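Long-range contact in Ddb_g0293866 (Dictyostelium discoideum, PDB 5LW6), which binds ADP-ribose through the macrodomain described here and, as part of a longer protein, probably recognises poly-ADP-ribose in DNA damage signalling: residues Ile81-Asp92 against Lys120-Ile128. Residues are numbered along the deposited sequence; the frame is centred on the assembly and turned at random.
Sequences ISEYLHFHEKED and KWDKRFEII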
ATOM      1  N   ILE A  81       8.627   7.280   3.165  1.00  8.93           N
ATOM      2  CA  ILE A  81       8.422   7.730   1.813  1.00  8.72           C
ATOM      3  C   ILE A  81       9.645   8.536   1.374  1.00 10.61           C
ATOM      4  O   ILE A  81      10.165   8.385   0.254  1.00  9.53           O
ATOM      5  CB  ILE A  81       7.099   8.549   1.655  1.00  9.86           C
ATOM      6  CG1 ILE A  81       5.880   7.565   1.669  1.00 11.35           C
ATOM      7  CG2 ILE A  81       7.051   9.355   0.334  1.00 10.50           C
ATOM      8  CD1 ILE A  81       4.542   8.215   1.992  1.00 13.02           C
ATOM      9  N   SER A  82      10.064   9.423   2.253  1.00 10.78           N
ATOM     10  CA  SER A  82      11.207  10.263   1.962  0.50 11.04           C
ATOM     11  C   SER A  82      12.485   9.439   1.844  1.00 11.49           C
ATOM     12  O   SER A  82      13.313   9.694   0.969  1.00 11.38           O
ATOM     13  CB  SER A  82      11.299  11.473   2.929  0.50 11.15           C
ATOM     14  OG  SER A  82      12.391  12.257   2.525  0.50 11.20           O
ATOM     15  N   GLU A  83      12.642   8.398   2.671  1.00 10.55           N
ATOM     16  CA  GLU A  83      13.758   7.522   2.604  1.00 10.77           C
ATOM     17  C   GLU A  83      13.848   6.840   1.225  1.00 10.88           C
ATOM     18  O   GLU A  83      14.923   6.827   0.584  1.00 10.89           O
ATOM     19  CB  GLU A  83      13.704   6.492   3.710  1.00 11.08           C
ATOM     20  CG  GLU A  83      14.842   5.484   3.780  1.00 11.46           C
ATOM     21  CD  GLU A  83      14.642   4.431   4.877  1.00 13.47           C
ATOM     22  OE1 GLU A  83      13.539   3.808   4.891  1.00 14.24           O
ATOM     23  OE2 GLU A  83      15.567   4.196   5.727  1.00 15.04           O
ATOM     24  N   TYR A  84      12.730   6.307   0.787  1.00 10.25           N
ATOM     25  CA  TYR A  84      12.657   5.638  -0.512  1.00  9.46           C
ATOM     26  C   TYR A  84      12.921   6.641  -1.635  1.00  9.45           C
ATOM     27  O   TYR A  84      13.780   6.395  -2.524  1.00 11.13           O
ATOM     28  CB  TYR A  84      11.271   5.017  -0.629  1.00  8.76           C
ATOM     29  CG  TYR A  84      11.044   4.310  -1.994  1.00  8.16           C
ATOM     30  CD1 TYR A  84      11.530   3.014  -2.202  1.00  9.32           C
ATOM     31  CD2 TYR A  84      10.405   4.933  -3.031  1.00  9.91           C
ATOM     32  CE1 TYR A  84      11.335   2.365  -3.421  1.00  9.70           C
ATOM     33  CE2 TYR A  84      10.218   4.302  -4.268  1.00 10.69           C
ATOM     34  CZ  TYR A  84      10.705   3.045  -4.471  1.00 10.76           C
ATOM     35  OH  TYR A  84      10.505   2.507  -5.742  1.00 11.94           O
ATOM     36  N   LEU A  85      12.243   7.793  -1.624  1.00 10.80           N
ATOM     37  CA  LEU A  85      12.397   8.767  -2.753  1.00 10.60           C
ATOM     38  C   LEU A  85      13.820   9.360  -2.833  1.00 11.29           C
ATOM     39  O   LEU A  85      14.345   9.597  -3.908  1.00 12.35           O
ATOM     40  CB  LEU A  85      11.324   9.815  -2.718  1.00 11.78           C
ATOM     41  CG  LEU A  85       9.889   9.321  -2.989  1.00 12.09           C
ATOM     42  CD1 LEU A  85       8.909  10.485  -2.788  1.00 14.37           C
ATOM     43  CD2 LEU A  85       9.764   8.790  -4.393  1.00 12.85           C
ATOM     44  N   HIS A  86      14.427   9.633  -1.699  1.00 12.54           N
ATOM     45  CA  HIS A  86      15.803  10.164  -1.673  1.00 15.64           C
ATOM     46  C   HIS A  86      16.756   9.153  -2.169  1.00 14.82           C
ATOM     47  O   HIS A  86      17.664   9.492  -2.921  1.00 15.18           O
ATOM     48  CB  HIS A  86      16.188  10.568  -0.242  1.00 17.97           C
ATOM     49  CG  HIS A  86      15.576  11.873   0.166  1.00 25.42           C
ATOM     50  ND1 HIS A  86      15.313  12.210   1.481  1.00 31.88           N
ATOM     51  CD2 HIS A  86      15.140  12.907  -0.577  1.00 33.06           C
ATOM     52  CE1 HIS A  86      14.768  13.415   1.526  1.00 35.01           C
ATOM     53  NE2 HIS A  86      14.624  13.846   0.287  1.00 32.41           N
ATOM     54  N   PHE A  87      16.606   7.911  -1.757  1.00 12.62           N
ATOM     55  CA  PHE A  87      17.445   6.850  -2.233  1.00 13.92           C
ATOM     56  C   PHE A  87      17.372   6.783  -3.767  1.00 15.78           C
ATOM     57  O   PHE A  87      18.402   6.489  -4.448  1.00 15.18           O
ATOM     58  CB  PHE A  87      17.021   5.540  -1.639  1.00 14.32           C
ATOM     59  CG  PHE A  87      17.834   4.373  -2.031  1.00 17.00           C
ATOM     60  CD1 PHE A  87      18.955   4.033  -1.327  1.00 18.28           C
ATOM     61  CD2 PHE A  87      17.445   3.557  -3.133  1.00 16.80           C
ATOM     62  CE1 PHE A  87      19.700   2.922  -1.731  1.00 20.39           C
ATOM     63  CE2 PHE A  87      18.193   2.444  -3.507  1.00 19.74           C
ATOM     64  CZ  PHE A  87      19.302   2.119  -2.776  1.00 19.50           C
ATOM     65  N   HIS A  88      16.165   6.963  -4.299  1.00 14.27           N
ATOM     66  CA  HIS A  88      15.889   6.908  -5.706  1.00 14.70           C
ATOM     67  C   HIS A  88      15.830   8.260  -6.365  1.00 14.76           C
ATOM     68  O   HIS A  88      15.042   8.464  -7.301  1.00 14.78           O
ATOM     69  CB  HIS A  88      14.543   6.211  -5.896  1.00 14.03           C
ATOM     70  CG  HIS A  88      14.577   4.756  -5.597  1.00 13.23           C
ATOM     71  ND1 HIS A  88      15.317   3.867  -6.320  1.00 14.97           N
ATOM     72  CD2 HIS A  88      13.889   4.012  -4.711  1.00 15.37           C
ATOM     73  CE1 HIS A  88      15.086   2.626  -5.905  1.00 15.11           C
ATOM     74  NE2 HIS A  88      14.252   2.693  -4.901  1.00 14.11           N
ATOM     75  N   GLU A  89      16.637   9.219  -5.891  1.00 17.59           N
ATOM     76  CA  GLU A  89      16.737  10.515  -6.529  1.00 20.97           C
ATOM     77  C   GLU A  89      17.030  10.305  -8.070  1.00 23.26           C
ATOM     78  O   GLU A  89      17.812   9.464  -8.464  1.00 23.86           O
ATOM     79  CB  GLU A  89      17.857  11.361  -5.891  1.00 24.45           C
ATOM     80  CG  GLU A  89      19.246  10.753  -6.066  1.00 30.32           C
ATOM     81  CD  GLU A  89      20.431  11.769  -5.901  1.00 40.83           C
ATOM     82  OE1 GLU A  89      20.205  12.918  -5.423  1.00 45.17           O
ATOM     83  OE2 GLU A  89      21.587  11.395  -6.225  1.00 41.11           O
ATOM     84  N   LYS A  90      16.398  11.068  -8.913  1.00 26.79           N
ATOM     85  CA  LYS A  90      16.707  10.967 -10.354  1.00 24.66           C
ATOM     86  C   LYS A  90      16.059   9.793 -11.064  1.00 24.88           C
ATOM     87  O   LYS A  90      16.356   9.596 -12.213  1.00 25.41           O
ATOM     88  CB  LYS A  90      18.208  10.841 -10.642  1.00 26.69           C
ATOM     89  CG  LYS A  90      19.064  11.975 -10.087  1.00 28.76           C
ATOM     90  CD  LYS A  90      20.534  11.894 -10.510  1.00 32.08           C
ATOM     91  CE  LYS A  90      21.222  13.141  -9.975  1.00 34.58           C
ATOM     92  NZ  LYS A  90      22.682  13.245 -10.254  1.00 38.32           N
ATOM     93  N   GLU A  91      15.243   8.983 -10.396  1.00 19.54           N
ATOM     94  CA  GLU A  91      14.534   7.897 -11.071  1.00 18.70           C
ATOM     95  C   GLU A  91      13.134   8.376 -11.342  1.00 21.12           C
ATOM     96  O   GLU A  91      12.257   8.296 -10.489  1.00 19.59           O
ATOM     97  CB  GLU A  91      14.565   6.651 -10.216  1.00 16.61           C
ATOM     98  CG  GLU A  91      15.954   6.030 -10.240  1.00 17.63           C
ATOM     99  CD  GLU A  91      16.184   4.952  -9.215  1.00 19.04           C
ATOM    100  OE1 GLU A  91      16.951   5.158  -8.238  1.00 22.24           O
ATOM    101  OE2 GLU A  91      15.646   3.844  -9.387  1.00 18.40           O
ATOM    102  N   ASP A  92      12.893   8.874 -12.542  1.00 19.99           N
ATOM    103  CA  ASP A  92      11.633   9.541 -12.822  1.00 21.63           C
ATOM    104  C   ASP A  92      10.501   8.597 -13.171  1.00 20.50           C
ATOM    105  O   ASP A  92       9.436   9.047 -13.388  1.00 19.37           O
ATOM    106  CB  ASP A  92      11.848  10.499 -14.006  1.00 28.74           C
ATOM    107  CG  ASP A  92      12.990  11.504 -13.759  1.00 39.52           C
ATOM    108  OD1 ASP A  92      13.260  11.820 -12.566  1.00 46.27           O
ATOM    109  OD2 ASP A  92      13.595  11.995 -14.778  1.00 45.66           O
ATOM    110  N   LYS A 120      10.625  20.299   0.995  1.00 17.86           N
ATOM    111  CA  LYS A 120      11.065  19.901  -0.328  1.00 18.39           C
ATOM    112  C   LYS A 120      10.229  18.685  -0.675  1.00 16.59           C
ATOM    113  O   LYS A 120      10.696  17.588  -0.774  1.00 19.91           O
ATOM    114  CB  LYS A 120      12.552  19.623  -0.402  1.00 20.57           C
ATOM    115  CG  LYS A 120      13.441  20.882  -0.233  1.00 23.51           C
ATOM    116  CD  LYS A 120      14.890  20.546  -0.020  1.00 27.89           C
ATOM    117  CE  LYS A 120      15.096  20.030   1.383  1.00 31.15           C
ATOM    118  NZ  LYS A 120      16.515  19.690   1.592  1.00 35.27           N
ATOM    119  N   TRP A 121       8.965  18.930  -0.884  1.00 16.86           N
ATOM    120  CA  TRP A 121       8.028  17.845  -1.253  1.00 15.71           C
ATOM    121  C   TRP A 121       8.381  17.299  -2.632  1.00 16.45           C
ATOM    122  O   TRP A 121       8.389  18.011  -3.608  1.00 15.28           O
ATOM    123  CB  TRP A 121       6.625  18.393  -1.214  1.00 15.88           C
ATOM    124  CG  TRP A 121       5.546  17.408  -1.332  1.00 15.00           C
ATOM    125  CD1 TRP A 121       5.309  16.523  -2.371  1.00 16.45           C
ATOM    126  CD2 TRP A 121       4.476  17.190  -0.373  1.00 14.94           C
ATOM    127  NE1 TRP A 121       4.175  15.787  -2.116  1.00 15.84           N
ATOM    128  CE2 TRP A 121       3.634  16.193  -0.916  1.00 14.68           C
ATOM    129  CE3 TRP A 121       4.160  17.750   0.868  1.00 14.39           C
ATOM    130  CZ2 TRP A 121       2.522  15.749  -0.250  1.00 17.69           C
ATOM    131  CZ3 TRP A 121       3.050  17.381   1.495  1.00 16.12           C
ATOM    132  CH2 TRP A 121       2.246  16.318   0.968  1.00 17.83           C
ATOM    133  N   ASP A 122       8.697  16.017  -2.732  1.00 13.92           N
ATOM    134  CA  ASP A 122       9.053  15.402  -4.002  1.00 13.97           C
ATOM    135  C   ASP A 122       7.906  15.401  -4.992  1.00 15.41           C
ATOM    136  O   ASP A 122       6.826  14.949  -4.667  1.00 15.44           O
ATOM    137  CB  ASP A 122       9.521  13.963  -3.718  1.00 13.79           C
ATOM    138  CG  ASP A 122      10.313  13.377  -4.835  1.00 14.26           C
ATOM    139  OD1 ASP A 122       9.804  13.340  -5.988  1.00 14.71           O
ATOM    140  OD2 ASP A 122      11.498  13.019  -4.583  1.00 16.50           O
ATOM    141  N   LYS A 123       8.117  15.936  -6.206  1.00 15.60           N
ATOM    142  CA  LYS A 123       7.091  15.964  -7.283  1.00 18.01           C
ATOM    143  C   LYS A 123       6.499  14.600  -7.592  1.00 16.59           C
ATOM    144  O   LYS A 123       5.424  14.530  -8.106  1.00 16.13           O
ATOM    145  CB  LYS A 123       7.648  16.576  -8.610  1.00 21.32           C
ATOM    146  CG  LYS A 123       8.822  15.795  -9.205  1.00 27.40           C
ATOM    147  CD  LYS A 123       9.493  16.339 -10.507  1.00 35.42           C
ATOM    148  CE  LYS A 123      10.424  15.221 -11.002  1.00 41.49           C
ATOM    149  NZ  LYS A 123      11.392  15.571 -12.072  1.00 43.75           N
ATOM    150  N   ARG A 124       7.212  13.524  -7.248  1.00 14.80           N
ATOM    151  CA  ARG A 124       6.760  12.162  -7.515  1.00 13.87           C
ATOM    152  C   ARG A 124       5.807  11.620  -6.479  1.00 14.11           C
ATOM    153  O   ARG A 124       5.294  10.546  -6.693  1.00 15.22           O
ATOM    154  CB  ARG A 124       7.911  11.209  -7.620  1.00 13.17           C
ATOM    155  CG  ARG A 124       8.857  11.461  -8.803  1.00 14.37           C
ATOM    156  CD  ARG A 124      10.153  10.699  -8.674  1.00 14.42           C
ATOM    157  NE  ARG A 124      10.954  11.054  -7.514  1.00 12.30           N
ATOM    158  CZ  ARG A 124      12.027  10.357  -7.115  1.00 12.84           C
ATOM    159  NH1 ARG A 124      12.415   9.297  -7.765  1.00 13.93           N
ATOM    160  NH2 ARG A 124      12.721  10.729  -6.049  1.00 13.24           N
ATOM    161  N   PHE A 125       5.566  12.371  -5.400  1.00 13.54           N
ATOM    162  CA  PHE A 125       4.643  11.919  -4.354  1.00 12.20           C
ATOM    163  C   PHE A 125       3.433  12.786  -4.269  1.00 13.07           C
ATOM    164  O   PHE A 125       3.557  14.037  -4.236  1.00 11.64           O
ATOM    165  CB  PHE A 125       5.343  11.953  -3.022  1.00 11.94           C
ATOM    166  CG  PHE A 125       4.457  11.622  -1.883  1.00 12.13           C
ATOM    167  CD1 PHE A 125       3.753  10.432  -1.849  1.00 12.22           C
ATOM    168  CD2 PHE A 125       4.298  12.528  -0.848  1.00 12.54           C
ATOM    169  CE1 PHE A 125       2.918  10.167  -0.766  1.00 13.34           C
ATOM    170  CE2 PHE A 125       3.507  12.262   0.231  1.00 13.60           C
ATOM    171  CZ  PHE A 125       2.791  11.076   0.250  1.00 14.06           C
ATOM    172  N   GLU A 126       2.251  12.175  -4.340  1.00 11.64           N
ATOM    173  CA  GLU A 126       0.993  12.922  -4.162  1.00 13.79           C
ATOM    174  C   GLU A 126       0.097  12.239  -3.167  1.00 13.67           C
ATOM    175  O   GLU A 126       0.141  10.999  -3.021  1.00 11.74           O
ATOM    176  CB  GLU A 126       0.188  12.943  -5.460  1.00 18.26           C
ATOM    177  CG  GLU A 126       0.927  13.598  -6.587  1.00 22.94           C
ATOM    178  CD  GLU A 126       0.131  13.652  -7.897  1.00 33.47           C
ATOM    179  OE1 GLU A 126      -0.948  12.972  -8.014  1.00 31.78           O
ATOM    180  OE2 GLU A 126       0.625  14.398  -8.814  1.00 42.45           O
ATOM    181  N   ILE A 127      -0.701  13.049  -2.482  1.00 13.90           N
ATOM    182  CA  ILE A 127      -1.767  12.520  -1.592  1.00 13.45           C
ATOM    183  C   ILE A 127      -3.061  12.761  -2.249  1.00 14.68           C
ATOM    184  O   ILE A 127      -3.341  13.890  -2.672  1.00 15.63           O
ATOM    185  CB  ILE A 127      -1.707  13.205  -0.209  1.00 14.77           C
ATOM    186  CG1 ILE A 127      -0.459  12.742   0.539  1.00 15.96           C
ATOM    187  CG2 ILE A 127      -2.954  12.922   0.583  1.00 15.00           C
ATOM    188  CD1 ILE A 127      -0.220  13.349   1.893  1.00 16.43           C
ATOM    189  N   ILE A 128      -3.899  11.751  -2.335  1.00 13.97           N
ATOM    190  CA  ILE A 128      -5.184  11.795  -3.026  1.00 16.20           C
ATOM    191  C   ILE A 128      -6.242  11.500  -1.983  1.00 15.54           C
ATOM    192  O   ILE A 128      -6.145  10.472  -1.288  1.00 14.80           O
ATOM    193  CB  ILE A 128      -5.297  10.643  -4.045  1.00 17.76           C
ATOM    194  CG1 ILE A 128      -4.131  10.712  -5.022  1.00 22.48           C
ATOM    195  CG2 ILE A 128      -6.656  10.594  -4.757  1.00 19.20           C
ATOM    196  CD1 ILE A 128      -3.982  12.038  -5.706  1.00 21.99           C
TER
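The C-terminal turns of helix 70-87 pack against the turn that leads into edge strand 125-130 and the first residue of that strand, with Ile81 and Phe125 approaching to 8.4 Å between CA atoms and Leu85 and Asp122 to 7.5 Å. The helix is followed by a type II turn, His88 to Glu91; the partner segment makes a type I turn, Asp122 to Phe125. Arg124 reaches from this second turn to the helix end: its NH2 donates to Leu85 O (2.9 Å), while NH1 is shared between His88 O (2.8 Å) and Glu91 O, meeting both carbonyls from above their planes. Asp122 holds the guanidinium side-on, OD1 taking NE (3.0 Å) and OD2 taking NH2; OD1 additionally closes an Asx turn with Arg124 N. Leu85 CD2 lies over the centre of one guanidinium face, and CD1 touches Asp122 CB (3.7 Å). With an alanine in place of Arg124, the carbonyls of Leu85, His88 and Glu91 would probably lose these donors and the Asp122 carboxylate its cationic mate. A chi1 of 175° swings the Phe125 ring to the side opposite its backbone N, one face meeting Ile81 CG2 in a CH-pi contact 4.1 Å from the centroid. Within the first turn His88 ND1 donates to Glu91 OE1, and His88 NE2 is hydrogen-bonded to Asp253 of helix 237-253. The arrangement belongs to the alpha/beta/alpha macrodomain fold: a helix packed on the central mixed sheet, tied by one arginine to the loop entering an edge strand.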